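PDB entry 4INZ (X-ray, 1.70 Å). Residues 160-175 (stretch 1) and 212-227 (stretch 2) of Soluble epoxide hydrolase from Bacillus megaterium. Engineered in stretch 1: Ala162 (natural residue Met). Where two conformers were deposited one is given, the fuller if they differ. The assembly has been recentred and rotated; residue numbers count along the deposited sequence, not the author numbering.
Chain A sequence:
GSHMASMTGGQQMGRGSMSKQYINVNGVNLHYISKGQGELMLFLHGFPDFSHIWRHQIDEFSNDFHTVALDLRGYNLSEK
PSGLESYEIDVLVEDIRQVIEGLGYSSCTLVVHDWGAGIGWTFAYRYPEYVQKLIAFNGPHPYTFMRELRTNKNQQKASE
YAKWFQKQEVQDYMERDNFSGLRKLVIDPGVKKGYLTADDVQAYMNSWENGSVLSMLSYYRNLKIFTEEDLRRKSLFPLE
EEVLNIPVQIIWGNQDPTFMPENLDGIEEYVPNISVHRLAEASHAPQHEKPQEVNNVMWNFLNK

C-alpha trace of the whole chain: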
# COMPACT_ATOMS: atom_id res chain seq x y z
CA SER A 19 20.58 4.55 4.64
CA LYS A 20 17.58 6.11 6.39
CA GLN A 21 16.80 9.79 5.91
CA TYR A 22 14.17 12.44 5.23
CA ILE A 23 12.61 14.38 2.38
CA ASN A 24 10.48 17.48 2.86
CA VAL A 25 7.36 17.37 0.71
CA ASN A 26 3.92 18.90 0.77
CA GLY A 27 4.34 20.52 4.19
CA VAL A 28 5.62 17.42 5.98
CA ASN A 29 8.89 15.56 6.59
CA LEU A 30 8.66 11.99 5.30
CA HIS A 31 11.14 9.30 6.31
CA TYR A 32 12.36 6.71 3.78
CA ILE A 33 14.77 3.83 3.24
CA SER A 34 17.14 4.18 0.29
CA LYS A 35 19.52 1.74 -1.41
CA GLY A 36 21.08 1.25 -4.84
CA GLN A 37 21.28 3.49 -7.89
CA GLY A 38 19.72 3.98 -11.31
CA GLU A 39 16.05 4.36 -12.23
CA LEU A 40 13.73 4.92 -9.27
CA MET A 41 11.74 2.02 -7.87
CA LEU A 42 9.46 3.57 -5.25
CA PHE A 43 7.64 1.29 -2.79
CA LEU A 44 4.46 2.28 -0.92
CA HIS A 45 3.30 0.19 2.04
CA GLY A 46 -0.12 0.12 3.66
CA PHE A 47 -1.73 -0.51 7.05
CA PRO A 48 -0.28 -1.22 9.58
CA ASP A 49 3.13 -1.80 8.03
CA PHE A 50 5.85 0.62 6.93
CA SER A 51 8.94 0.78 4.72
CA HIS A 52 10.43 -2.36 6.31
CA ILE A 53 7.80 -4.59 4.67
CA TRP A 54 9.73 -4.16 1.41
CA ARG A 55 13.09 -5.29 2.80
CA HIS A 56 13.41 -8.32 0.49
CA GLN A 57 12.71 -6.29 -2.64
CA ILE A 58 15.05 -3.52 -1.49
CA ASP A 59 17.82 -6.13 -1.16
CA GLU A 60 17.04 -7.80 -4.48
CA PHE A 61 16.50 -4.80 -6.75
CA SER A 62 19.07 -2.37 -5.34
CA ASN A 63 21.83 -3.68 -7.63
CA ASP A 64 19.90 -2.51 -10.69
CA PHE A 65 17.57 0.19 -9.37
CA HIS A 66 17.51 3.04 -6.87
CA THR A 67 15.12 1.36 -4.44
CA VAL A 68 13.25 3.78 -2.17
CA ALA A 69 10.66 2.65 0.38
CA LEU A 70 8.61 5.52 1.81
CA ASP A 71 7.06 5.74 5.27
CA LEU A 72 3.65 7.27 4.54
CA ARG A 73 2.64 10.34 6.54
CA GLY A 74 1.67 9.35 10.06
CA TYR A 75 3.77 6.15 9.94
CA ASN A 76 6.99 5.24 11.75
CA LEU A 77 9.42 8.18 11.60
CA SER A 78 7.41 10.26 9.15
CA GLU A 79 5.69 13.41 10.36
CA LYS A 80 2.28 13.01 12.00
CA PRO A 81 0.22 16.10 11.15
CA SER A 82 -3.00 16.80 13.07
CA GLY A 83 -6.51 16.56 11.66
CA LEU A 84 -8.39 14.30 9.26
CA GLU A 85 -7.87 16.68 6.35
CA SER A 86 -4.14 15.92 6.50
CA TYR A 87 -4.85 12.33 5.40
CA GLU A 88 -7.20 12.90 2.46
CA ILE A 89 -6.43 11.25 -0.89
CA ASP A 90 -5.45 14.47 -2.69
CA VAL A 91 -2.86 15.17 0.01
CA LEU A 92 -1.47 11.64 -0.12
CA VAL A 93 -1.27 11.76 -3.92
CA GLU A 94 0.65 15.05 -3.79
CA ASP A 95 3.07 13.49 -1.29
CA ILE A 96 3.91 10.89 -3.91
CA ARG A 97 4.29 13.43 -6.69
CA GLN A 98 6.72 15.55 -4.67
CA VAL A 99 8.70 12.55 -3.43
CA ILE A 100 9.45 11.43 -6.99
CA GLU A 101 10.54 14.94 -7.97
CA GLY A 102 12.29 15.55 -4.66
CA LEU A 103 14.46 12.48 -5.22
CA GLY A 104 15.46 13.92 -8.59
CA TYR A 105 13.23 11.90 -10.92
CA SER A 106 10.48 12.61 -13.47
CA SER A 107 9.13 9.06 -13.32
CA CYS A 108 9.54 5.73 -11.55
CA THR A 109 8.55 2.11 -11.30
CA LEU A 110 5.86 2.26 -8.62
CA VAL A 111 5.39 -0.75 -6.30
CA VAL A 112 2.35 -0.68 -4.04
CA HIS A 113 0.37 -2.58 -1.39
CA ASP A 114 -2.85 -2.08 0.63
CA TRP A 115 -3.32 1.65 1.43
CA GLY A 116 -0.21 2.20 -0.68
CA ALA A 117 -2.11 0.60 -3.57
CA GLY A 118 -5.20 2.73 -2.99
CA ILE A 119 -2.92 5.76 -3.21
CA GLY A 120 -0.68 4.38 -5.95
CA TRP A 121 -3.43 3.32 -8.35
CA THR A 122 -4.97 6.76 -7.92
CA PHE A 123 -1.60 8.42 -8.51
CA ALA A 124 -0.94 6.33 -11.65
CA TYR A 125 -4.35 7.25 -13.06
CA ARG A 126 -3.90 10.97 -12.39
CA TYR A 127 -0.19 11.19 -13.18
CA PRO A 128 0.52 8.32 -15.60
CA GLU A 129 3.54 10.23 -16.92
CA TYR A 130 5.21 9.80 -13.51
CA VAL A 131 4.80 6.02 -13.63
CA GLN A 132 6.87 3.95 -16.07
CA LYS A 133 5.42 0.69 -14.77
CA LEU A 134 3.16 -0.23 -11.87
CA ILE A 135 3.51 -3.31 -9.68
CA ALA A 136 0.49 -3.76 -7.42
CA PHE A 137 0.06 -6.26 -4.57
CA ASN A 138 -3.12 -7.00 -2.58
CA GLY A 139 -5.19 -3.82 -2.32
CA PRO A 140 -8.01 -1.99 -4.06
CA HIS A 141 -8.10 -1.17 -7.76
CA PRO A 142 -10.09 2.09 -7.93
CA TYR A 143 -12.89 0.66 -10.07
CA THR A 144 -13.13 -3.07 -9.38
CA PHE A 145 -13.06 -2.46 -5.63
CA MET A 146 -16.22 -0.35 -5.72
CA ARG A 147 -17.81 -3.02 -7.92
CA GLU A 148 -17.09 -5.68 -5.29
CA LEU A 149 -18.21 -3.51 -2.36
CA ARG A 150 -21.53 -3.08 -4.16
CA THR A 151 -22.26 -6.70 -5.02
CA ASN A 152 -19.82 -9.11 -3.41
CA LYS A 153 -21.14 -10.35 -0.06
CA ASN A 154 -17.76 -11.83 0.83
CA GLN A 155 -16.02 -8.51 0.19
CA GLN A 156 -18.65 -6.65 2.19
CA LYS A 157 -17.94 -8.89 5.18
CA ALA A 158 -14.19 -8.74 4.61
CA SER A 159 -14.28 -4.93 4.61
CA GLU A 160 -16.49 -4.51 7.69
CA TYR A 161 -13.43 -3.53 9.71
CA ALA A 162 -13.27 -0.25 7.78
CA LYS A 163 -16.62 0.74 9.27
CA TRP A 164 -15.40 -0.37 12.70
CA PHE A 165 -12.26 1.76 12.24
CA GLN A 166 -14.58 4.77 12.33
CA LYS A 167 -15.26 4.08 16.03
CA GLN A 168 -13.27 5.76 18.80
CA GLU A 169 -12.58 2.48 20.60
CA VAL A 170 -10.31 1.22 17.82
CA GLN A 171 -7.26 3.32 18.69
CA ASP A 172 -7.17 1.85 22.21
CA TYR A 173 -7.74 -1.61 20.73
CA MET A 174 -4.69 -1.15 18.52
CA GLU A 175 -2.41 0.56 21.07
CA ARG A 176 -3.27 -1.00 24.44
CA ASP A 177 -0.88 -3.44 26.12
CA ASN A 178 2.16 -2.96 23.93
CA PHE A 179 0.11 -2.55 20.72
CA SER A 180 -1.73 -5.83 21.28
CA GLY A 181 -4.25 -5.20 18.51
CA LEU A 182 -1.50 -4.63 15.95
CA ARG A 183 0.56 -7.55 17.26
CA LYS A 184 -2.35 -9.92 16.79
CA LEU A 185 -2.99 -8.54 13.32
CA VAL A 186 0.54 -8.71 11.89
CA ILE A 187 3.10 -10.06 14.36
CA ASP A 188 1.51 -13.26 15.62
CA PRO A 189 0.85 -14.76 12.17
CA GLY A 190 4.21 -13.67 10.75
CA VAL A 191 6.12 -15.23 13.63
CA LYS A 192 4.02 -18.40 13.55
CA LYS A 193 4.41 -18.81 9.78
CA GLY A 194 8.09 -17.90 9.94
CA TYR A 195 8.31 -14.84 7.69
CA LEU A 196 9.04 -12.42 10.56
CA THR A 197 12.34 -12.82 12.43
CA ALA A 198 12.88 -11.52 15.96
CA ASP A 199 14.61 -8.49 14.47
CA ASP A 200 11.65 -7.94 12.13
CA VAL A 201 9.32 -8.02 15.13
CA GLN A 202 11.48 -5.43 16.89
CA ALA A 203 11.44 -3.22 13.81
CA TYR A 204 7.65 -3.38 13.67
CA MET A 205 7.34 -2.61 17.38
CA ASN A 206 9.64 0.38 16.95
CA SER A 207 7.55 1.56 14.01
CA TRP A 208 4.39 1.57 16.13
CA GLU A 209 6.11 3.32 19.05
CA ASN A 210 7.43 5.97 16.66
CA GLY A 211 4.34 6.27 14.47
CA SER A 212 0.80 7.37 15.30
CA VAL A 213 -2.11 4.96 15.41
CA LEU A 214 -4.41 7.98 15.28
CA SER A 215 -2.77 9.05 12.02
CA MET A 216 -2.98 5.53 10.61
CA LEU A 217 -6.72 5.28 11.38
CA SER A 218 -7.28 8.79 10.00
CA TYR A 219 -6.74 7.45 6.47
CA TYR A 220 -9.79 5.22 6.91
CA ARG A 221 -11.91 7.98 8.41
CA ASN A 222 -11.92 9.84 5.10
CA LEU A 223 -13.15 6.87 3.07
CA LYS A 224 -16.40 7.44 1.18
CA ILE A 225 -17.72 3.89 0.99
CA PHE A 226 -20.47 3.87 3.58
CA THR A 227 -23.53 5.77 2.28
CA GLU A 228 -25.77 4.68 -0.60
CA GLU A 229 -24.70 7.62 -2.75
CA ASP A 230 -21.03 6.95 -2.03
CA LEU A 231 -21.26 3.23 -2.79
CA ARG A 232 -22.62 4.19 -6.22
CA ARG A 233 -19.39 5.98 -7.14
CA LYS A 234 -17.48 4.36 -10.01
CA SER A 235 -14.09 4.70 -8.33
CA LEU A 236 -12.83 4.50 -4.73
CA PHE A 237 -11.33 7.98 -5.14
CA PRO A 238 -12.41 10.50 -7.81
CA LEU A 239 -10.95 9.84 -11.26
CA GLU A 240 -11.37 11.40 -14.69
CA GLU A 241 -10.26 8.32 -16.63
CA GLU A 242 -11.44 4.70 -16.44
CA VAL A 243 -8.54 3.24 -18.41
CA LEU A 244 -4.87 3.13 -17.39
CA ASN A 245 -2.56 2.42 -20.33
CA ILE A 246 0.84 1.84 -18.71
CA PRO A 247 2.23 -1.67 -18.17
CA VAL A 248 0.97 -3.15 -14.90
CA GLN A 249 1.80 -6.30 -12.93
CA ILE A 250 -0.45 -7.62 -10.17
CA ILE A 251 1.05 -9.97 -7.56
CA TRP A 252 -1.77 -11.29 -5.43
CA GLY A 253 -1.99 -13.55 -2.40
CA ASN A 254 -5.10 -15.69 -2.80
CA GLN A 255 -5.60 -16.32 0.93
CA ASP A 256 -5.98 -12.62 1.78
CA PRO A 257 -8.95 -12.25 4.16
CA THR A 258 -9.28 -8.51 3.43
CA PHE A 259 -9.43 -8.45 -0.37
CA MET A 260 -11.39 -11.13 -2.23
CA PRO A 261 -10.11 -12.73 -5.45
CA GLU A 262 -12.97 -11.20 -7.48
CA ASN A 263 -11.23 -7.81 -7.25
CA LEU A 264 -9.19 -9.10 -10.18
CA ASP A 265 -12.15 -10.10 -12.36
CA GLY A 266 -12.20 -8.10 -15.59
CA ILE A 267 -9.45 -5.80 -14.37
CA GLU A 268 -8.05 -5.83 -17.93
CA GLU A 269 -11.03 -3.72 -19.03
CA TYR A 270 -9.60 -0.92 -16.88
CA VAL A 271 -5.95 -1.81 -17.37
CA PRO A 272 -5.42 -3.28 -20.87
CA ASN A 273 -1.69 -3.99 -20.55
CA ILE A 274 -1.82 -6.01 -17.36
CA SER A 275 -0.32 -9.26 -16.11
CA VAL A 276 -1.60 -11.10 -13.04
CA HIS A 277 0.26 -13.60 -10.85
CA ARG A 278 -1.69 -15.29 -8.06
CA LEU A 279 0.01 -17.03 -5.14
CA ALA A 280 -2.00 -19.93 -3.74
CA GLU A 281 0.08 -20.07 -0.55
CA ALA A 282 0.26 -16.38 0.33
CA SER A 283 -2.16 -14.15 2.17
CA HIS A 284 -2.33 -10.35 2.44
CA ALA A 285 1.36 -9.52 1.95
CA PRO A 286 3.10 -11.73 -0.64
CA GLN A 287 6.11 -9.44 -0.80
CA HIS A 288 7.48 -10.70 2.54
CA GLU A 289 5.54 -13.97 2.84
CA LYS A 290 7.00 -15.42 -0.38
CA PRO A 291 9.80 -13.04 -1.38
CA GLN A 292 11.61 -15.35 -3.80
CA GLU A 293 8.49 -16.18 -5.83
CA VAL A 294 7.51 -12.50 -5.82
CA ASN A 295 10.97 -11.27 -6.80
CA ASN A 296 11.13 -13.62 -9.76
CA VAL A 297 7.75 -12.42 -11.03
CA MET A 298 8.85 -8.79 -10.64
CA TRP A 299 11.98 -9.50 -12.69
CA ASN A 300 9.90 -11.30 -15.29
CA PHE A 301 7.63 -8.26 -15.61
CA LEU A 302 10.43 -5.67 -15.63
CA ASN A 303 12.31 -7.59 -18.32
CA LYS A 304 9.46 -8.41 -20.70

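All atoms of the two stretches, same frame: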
# COMPACT_ATOMS: atom_id res chain seq x y z
N GLU A 160 -15.72 -5.05 6.58
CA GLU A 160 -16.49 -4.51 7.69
C GLU A 160 -15.62 -3.78 8.70
O GLU A 160 -16.09 -2.89 9.41
CB GLU A 160 -17.27 -5.62 8.40
CG GLU A 160 -18.47 -6.15 7.63
CD GLU A 160 -19.18 -7.28 8.35
OE1 GLU A 160 -20.22 -7.76 7.84
OE2 GLU A 160 -18.69 -7.70 9.42
N TYR A 161 -14.34 -4.15 8.76
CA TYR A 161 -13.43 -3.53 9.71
C TYR A 161 -13.25 -2.04 9.42
O TYR A 161 -12.98 -1.26 10.33
CB TYR A 161 -12.07 -4.24 9.72
CG TYR A 161 -11.28 -4.04 8.45
CD1 TYR A 161 -11.47 -4.87 7.35
CD2 TYR A 161 -10.34 -3.02 8.35
CE1 TYR A 161 -10.75 -4.69 6.19
CE2 TYR A 161 -9.61 -2.83 7.18
CZ TYR A 161 -9.83 -3.66 6.11
OH TYR A 161 -9.11 -3.48 4.95
N ALA A 162 -13.41 -1.65 8.16
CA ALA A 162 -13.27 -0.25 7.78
C ALA A 162 -14.35 0.61 8.43
O ALA A 162 -14.10 1.76 8.81
CB ALA A 162 -13.30 -0.10 6.27
N LYS A 163 -15.55 0.06 8.56
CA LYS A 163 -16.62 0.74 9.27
C LYS A 163 -16.27 0.79 10.76
O LYS A 163 -16.42 1.83 11.41
CB LYS A 163 -17.95 0.03 9.04
CG LYS A 163 -19.14 0.63 9.78
CD LYS A 163 -19.34 2.10 9.45
CE LYS A 163 -20.72 2.57 9.90
NZ LYS A 163 -21.80 1.98 9.07
N TRP A 164 -15.79 -0.32 11.29
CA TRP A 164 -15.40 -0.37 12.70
C TRP A 164 -14.29 0.63 13.00
O TRP A 164 -14.27 1.25 14.06
CB TRP A 164 -14.97 -1.79 13.08
CG TRP A 164 -14.66 -1.95 14.53
CD1 TRP A 164 -15.47 -1.64 15.59
CD2 TRP A 164 -13.45 -2.48 15.10
NE1 TRP A 164 -14.84 -1.94 16.77
CE2 TRP A 164 -13.60 -2.45 16.50
CE3 TRP A 164 -12.26 -2.97 14.56
CZ2 TRP A 164 -12.60 -2.90 17.36
CZ3 TRP A 164 -11.27 -3.41 15.42
CH2 TRP A 164 -11.45 -3.37 16.81
N PHE A 165 -13.37 0.81 12.05
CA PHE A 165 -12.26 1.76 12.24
C PHE A 165 -12.74 3.19 12.42
O PHE A 165 -11.96 4.07 12.78
CB PHE A 165 -11.26 1.70 11.09
CG PHE A 165 -10.29 0.55 11.17
CD1 PHE A 165 -10.49 -0.49 12.07
CD2 PHE A 165 -9.17 0.52 10.35
CE1 PHE A 165 -9.60 -1.55 12.14
CE2 PHE A 165 -8.27 -0.54 10.41
CZ PHE A 165 -8.49 -1.57 11.31
N GLN A 166 -14.02 3.44 12.15
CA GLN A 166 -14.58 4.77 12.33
C GLN A 166 -14.81 5.04 13.82
O GLN A 166 -14.86 6.19 14.26
CB GLN A 166 -15.90 4.93 11.56
CG GLN A 166 -15.83 4.49 10.09
CD GLN A 166 -14.88 5.32 9.25
OE1 GLN A 166 -14.87 6.55 9.33
NE2 GLN A 166 -14.07 4.66 8.43
N LYS A 167 -14.93 3.96 14.60
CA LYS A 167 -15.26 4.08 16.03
C LYS A 167 -14.07 4.51 16.88
O LYS A 167 -12.92 4.16 16.59
CB LYS A 167 -15.82 2.75 16.55
CG LYS A 167 -17.05 2.26 15.80
CD LYS A 167 -18.32 2.95 16.29
CE LYS A 167 -18.83 2.32 17.58
NZ LYS A 167 -20.04 3.01 18.10
N GLN A 168 -14.34 5.25 17.94
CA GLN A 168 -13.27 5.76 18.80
C GLN A 168 -12.54 4.67 19.57
O GLN A 168 -11.38 4.85 19.94
CB GLN A 168 -13.81 6.83 19.77
CG GLN A 168 -14.06 8.18 19.11
CD GLN A 168 -12.81 8.74 18.44
OE1 GLN A 168 -11.74 8.81 19.05
NE2 GLN A 168 -12.95 9.14 17.18
N GLU A 169 -13.19 3.54 19.81
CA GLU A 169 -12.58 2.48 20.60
C GLU A 169 -11.40 1.82 19.90
O GLU A 169 -10.58 1.18 20.55
CB GLU A 169 -13.62 1.41 20.98
CG GLU A 169 -14.05 0.55 19.81
CD GLU A 169 -14.85 -0.66 20.25
OE1 GLU A 169 -16.08 -0.67 20.05
OE2 GLU A 169 -14.25 -1.62 20.77
N VAL A 170 -11.30 1.98 18.58
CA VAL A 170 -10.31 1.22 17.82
C VAL A 170 -8.87 1.62 18.13
O VAL A 170 -7.98 0.76 18.16
CB VAL A 170 -10.57 1.29 16.29
CG1 VAL A 170 -9.46 0.56 15.53
CG2 VAL A 170 -11.91 0.66 15.96
N GLN A 171 -8.62 2.90 18.36
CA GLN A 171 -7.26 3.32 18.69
C GLN A 171 -6.76 2.57 19.93
O GLN A 171 -5.66 2.01 19.91
CB GLN A 171 -7.14 4.83 18.89
CG GLN A 171 -5.70 5.25 19.17
CD GLN A 171 -5.50 6.74 19.23
OE1 GLN A 171 -6.43 7.52 19.00
NE2 GLN A 171 -4.27 7.16 19.52
N ASP A 172 -7.55 2.57 20.99
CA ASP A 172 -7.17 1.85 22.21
C ASP A 172 -6.99 0.36 21.92
O ASP A 172 -6.07 -0.28 22.43
CB ASP A 172 -8.21 2.07 23.32
CG ASP A 172 -7.98 1.16 24.51
OD1 ASP A 172 -7.08 1.45 25.32
OD2 ASP A 172 -8.72 0.16 24.65
N TYR A 173 -7.87 -0.20 21.09
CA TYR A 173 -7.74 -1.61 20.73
C TYR A 173 -6.38 -1.87 20.10
O TYR A 173 -5.73 -2.87 20.38
CB TYR A 173 -8.84 -2.04 19.77
CG TYR A 173 -8.61 -3.42 19.22
CD1 TYR A 173 -7.91 -3.61 18.03
CD2 TYR A 173 -9.08 -4.55 19.88
CE1 TYR A 173 -7.68 -4.87 17.53
CE2 TYR A 173 -8.85 -5.82 19.38
CZ TYR A 173 -8.16 -5.97 18.20
OH TYR A 173 -7.93 -7.23 17.70
N MET A 174 -5.94 -0.95 19.24
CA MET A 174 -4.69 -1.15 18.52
C MET A 174 -3.47 -0.90 19.41
O MET A 174 -2.47 -1.61 19.31
CB MET A 174 -4.62 -0.27 17.27
CG MET A 174 -5.64 -0.63 16.20
SD MET A 174 -5.42 -2.31 15.56
CE MET A 174 -6.86 -2.42 14.51
N GLU A 175 -3.55 0.12 20.27
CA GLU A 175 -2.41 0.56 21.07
C GLU A 175 -2.22 -0.14 22.41
O GLU A 175 -1.09 -0.30 22.88
CB GLU A 175 -2.51 2.06 21.36
CG GLU A 175 -2.41 2.97 20.17
CD GLU A 175 -2.57 4.42 20.57
OE1 GLU A 175 -2.10 5.30 19.83
OE2 GLU A 175 -3.15 4.69 21.65
N SER A 212 2.03 6.97 14.63
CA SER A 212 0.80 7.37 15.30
C SER A 212 -0.37 6.53 14.83
O SER A 212 -0.77 6.58 13.66
CB SER A 212 0.50 8.84 15.02
OG SER A 212 -0.82 9.16 15.43
N VAL A 213 -0.94 5.75 15.75
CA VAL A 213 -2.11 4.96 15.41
C VAL A 213 -3.27 5.86 15.01
O VAL A 213 -4.04 5.54 14.10
CB VAL A 213 -2.51 4.02 16.56
CG1 VAL A 213 -3.86 3.36 16.26
CG2 VAL A 213 -1.43 2.96 16.76
N LEU A 214 -3.38 7.02 15.65
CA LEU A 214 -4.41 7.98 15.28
C LEU A 214 -4.27 8.36 13.81
O LEU A 214 -5.24 8.33 13.05
CB LEU A 214 -4.36 9.23 16.17
CG LEU A 214 -5.34 10.34 15.82
CD1 LEU A 214 -6.77 9.83 15.79
CD2 LEU A 214 -5.21 11.51 16.78
N SER A 215 -3.06 8.71 13.40
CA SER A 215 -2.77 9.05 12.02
C SER A 215 -3.13 7.90 11.08
O SER A 215 -3.74 8.10 10.04
CB SER A 215 -1.29 9.38 11.84
OG SER A 215 -0.94 10.55 12.55
N MET A 216 -2.72 6.69 11.45
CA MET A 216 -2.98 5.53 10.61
C MET A 216 -4.49 5.35 10.39
O MET A 216 -4.94 5.16 9.26
CB MET A 216 -2.30 4.29 11.21
CG MET A 216 -0.79 4.47 11.37
SD MET A 216 0.06 3.44 12.59
CE MET A 216 -0.00 1.84 11.79
N LEU A 217 -5.27 5.43 11.47
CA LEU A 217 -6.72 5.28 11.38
C LEU A 217 -7.37 6.43 10.62
O LEU A 217 -8.43 6.25 10.00
CB LEU A 217 -7.33 5.15 12.78
CG LEU A 217 -6.92 3.87 13.52
CD1 LEU A 217 -7.35 3.88 14.99
CD2 LEU A 217 -7.47 2.64 12.80
N SER A 218 -6.74 7.60 10.66
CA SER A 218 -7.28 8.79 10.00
C SER A 218 -7.47 8.59 8.50
O SER A 218 -8.42 9.12 7.91
CB SER A 218 -6.40 10.02 10.27
OG SER A 218 -6.47 10.40 11.63
N TYR A 219 -6.58 7.82 7.88
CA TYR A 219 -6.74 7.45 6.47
C TYR A 219 -8.13 6.88 6.23
O TYR A 219 -8.82 7.27 5.29
CB TYR A 219 -5.73 6.38 6.09
CG TYR A 219 -4.31 6.84 5.87
CD1 TYR A 219 -3.51 7.26 6.93
CD2 TYR A 219 -3.75 6.81 4.60
CE1 TYR A 219 -2.21 7.65 6.72
CE2 TYR A 219 -2.45 7.20 4.38
CZ TYR A 219 -1.68 7.62 5.44
OH TYR A 219 -0.39 8.01 5.21
N TYR A 220 -8.52 5.93 7.07
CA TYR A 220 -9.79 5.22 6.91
C TYR A 220 -10.99 6.12 7.15
O TYR A 220 -12.08 5.90 6.60
CB TYR A 220 -9.87 4.02 7.87
CG TYR A 220 -8.93 2.88 7.54
CD1 TYR A 220 -9.34 1.81 6.75
CD2 TYR A 220 -7.62 2.88 8.01
CE1 TYR A 220 -8.48 0.78 6.45
CE2 TYR A 220 -6.75 1.85 7.72
CZ TYR A 220 -7.18 0.80 6.93
OH TYR A 220 -6.32 -0.23 6.63
N ARG A 221 -10.80 7.13 7.99
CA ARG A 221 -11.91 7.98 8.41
C ARG A 221 -12.29 9.02 7.37
O ARG A 221 -13.21 9.81 7.59
CB ARG A 221 -11.60 8.60 9.78
CG ARG A 221 -11.61 7.54 10.86
CD ARG A 221 -10.97 7.97 12.17
NE ARG A 221 -11.10 6.89 13.14
CZ ARG A 221 -10.67 6.94 14.40
NH1 ARG A 221 -10.04 8.02 14.85
NH2 ARG A 221 -10.85 5.89 15.20
N ASN A 222 -11.58 9.01 6.25
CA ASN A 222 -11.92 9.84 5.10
C ASN A 222 -12.56 9.04 3.97
O ASN A 222 -13.01 9.62 2.98
CB ASN A 222 -10.69 10.57 4.57
CG ASN A 222 -10.20 11.65 5.50
OD1 ASN A 222 -11.00 12.35 6.13
ND2 ASN A 222 -8.89 11.81 5.60
N LEU A 223 -12.59 7.72 4.12
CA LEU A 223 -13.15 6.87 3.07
C LEU A 223 -14.63 7.16 2.83
O LEU A 223 -15.40 7.36 3.77
CB LEU A 223 -12.96 5.39 3.41
CG LEU A 223 -11.51 4.90 3.40
CD1 LEU A 223 -11.42 3.48 3.95
CD2 LEU A 223 -10.95 4.96 1.98
N LYS A 224 -15.01 7.18 1.56
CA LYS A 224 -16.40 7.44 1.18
C LYS A 224 -16.99 6.17 0.58
O LYS A 224 -17.19 6.07 -0.63
CB LYS A 224 -16.48 8.60 0.19
CG LYS A 224 -15.96 9.92 0.74
CD LYS A 224 -16.82 10.40 1.91
CE LYS A 224 -15.98 10.79 3.12
NZ LYS A 224 -15.04 11.93 2.86
N ILE A 225 -17.25 5.19 1.44
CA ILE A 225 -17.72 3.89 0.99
C ILE A 225 -18.81 3.36 1.89
O ILE A 225 -19.03 2.16 1.97
CB ILE A 225 -16.57 2.85 0.96
CG1 ILE A 225 -16.01 2.62 2.37
CG2 ILE A 225 -15.48 3.28 -0.00
CD1 ILE A 225 -14.98 1.51 2.46
N PHE A 226 -19.51 4.28 2.56
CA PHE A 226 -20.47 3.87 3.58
C PHE A 226 -21.93 4.20 3.24
O PHE A 226 -22.81 3.38 3.46
CB PHE A 226 -20.07 4.45 4.94
CG PHE A 226 -18.68 4.07 5.36
CD1 PHE A 226 -18.37 2.76 5.69
CD2 PHE A 226 -17.67 5.02 5.41
CE1 PHE A 226 -17.09 2.41 6.06
CE2 PHE A 226 -16.38 4.67 5.78
CZ PHE A 226 -16.09 3.36 6.11
N THR A 227 -22.17 5.38 2.67
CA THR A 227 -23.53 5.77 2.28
C THR A 227 -23.94 5.19 0.93
O THR A 227 -23.09 4.80 0.13
CB THR A 227 -23.70 7.30 2.21
OG1 THR A 227 -22.94 7.82 1.10
CG2 THR A 227 -23.24 7.96 3.51
O HOH W 1 -6.58 -1.94 4.79
O HOH W 2 -9.99 5.55 17.92
O HOH W 3 -0.10 5.84 18.53
O HOH W 4 -1.56 8.20 17.95

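Stretch 1 is a broken helix: a short helical segment around Tyr161 to Trp164 ends in a type I turn from Trp164 to Lys167, and a second helix is under way by Val170 and runs on beyond Glu175. Stretch 2 carries one helix, Val213 to Tyr220, followed by a type I turn from Tyr220 to Leu223 and a loop that brings Phe226 against Ala162 and Lys163. The helices 169-175 and 213-220 run at 131° to each other, their axes approaching to 10.0 Å. The two chains thus pass in opposing order: Gln171 lies nearest Val213, Phe165 nearest Leu217, and Ala162 nearest Tyr220. Together they bury 834 Å².

Where the first chain breaks its helix, it leaves carbonyls without helical partners, and Arg221 exploits this. Its extended side chain lies along the turn, Arg221 NE donating to Phe165 O (3.0 Å) and Arg221 NH2 to the same Phe165 O (3.2 Å), a forked grip by one edge of the guanidinium. Arg221 NH2 also donates to a water, which in turn donates to Gln168 O and accepts from Gln171 N, so the arginine's reach extends to the start of the next helix. Gln166 returns the gesture. Although its CA-to-CB bond points away, the side chain folds back through two m rotamers, and Gln166 NE2 donates to Tyr220 O (3.0 Å) across the interface and to Ala162 O (2.9 Å) within its own stretch. One amide group therefore ties together two backbones.

Beside these polar clasps lies an apolar cluster around Phe165. Leu217 CD2 sits over one face of its ring, 4.0 Å from the centroid of the Phe165 ring atoms (CG to CZ), while the ring's edge meets the face of Tyr220, the planes at 80°. Val170 CG1 packs against Leu217 CD2 from 4.0 Å. The engineered Ala162 points toward the other stretch, Ala162 CB lying 4.4 Å from Tyr220 CD1 and 4.4 Å from Phe226 CZ. Tyr161 and Tyr220 touch through their rings and share a water between their hydroxyls, so the aromatic contact finishes in a polar link.

At the other end, Val213 CG1 meets Met174 CB at 3.8 Å and Gln171 CG at 3.9 Å. Ser212 caps its helix, Ser212 OG accepting from Ser215 N (3.1 Å). Glu175 OE1 accepts from Gln171 NE2 (2.9 Å) and from a water that accepts from Val213 N, extending the polar network to the first turn of the helix. The rule is plain: apolar groups line the contact along its length, and side chains reach backbone at Phe165 O and Tyr220 O directly and at Val213 N through water.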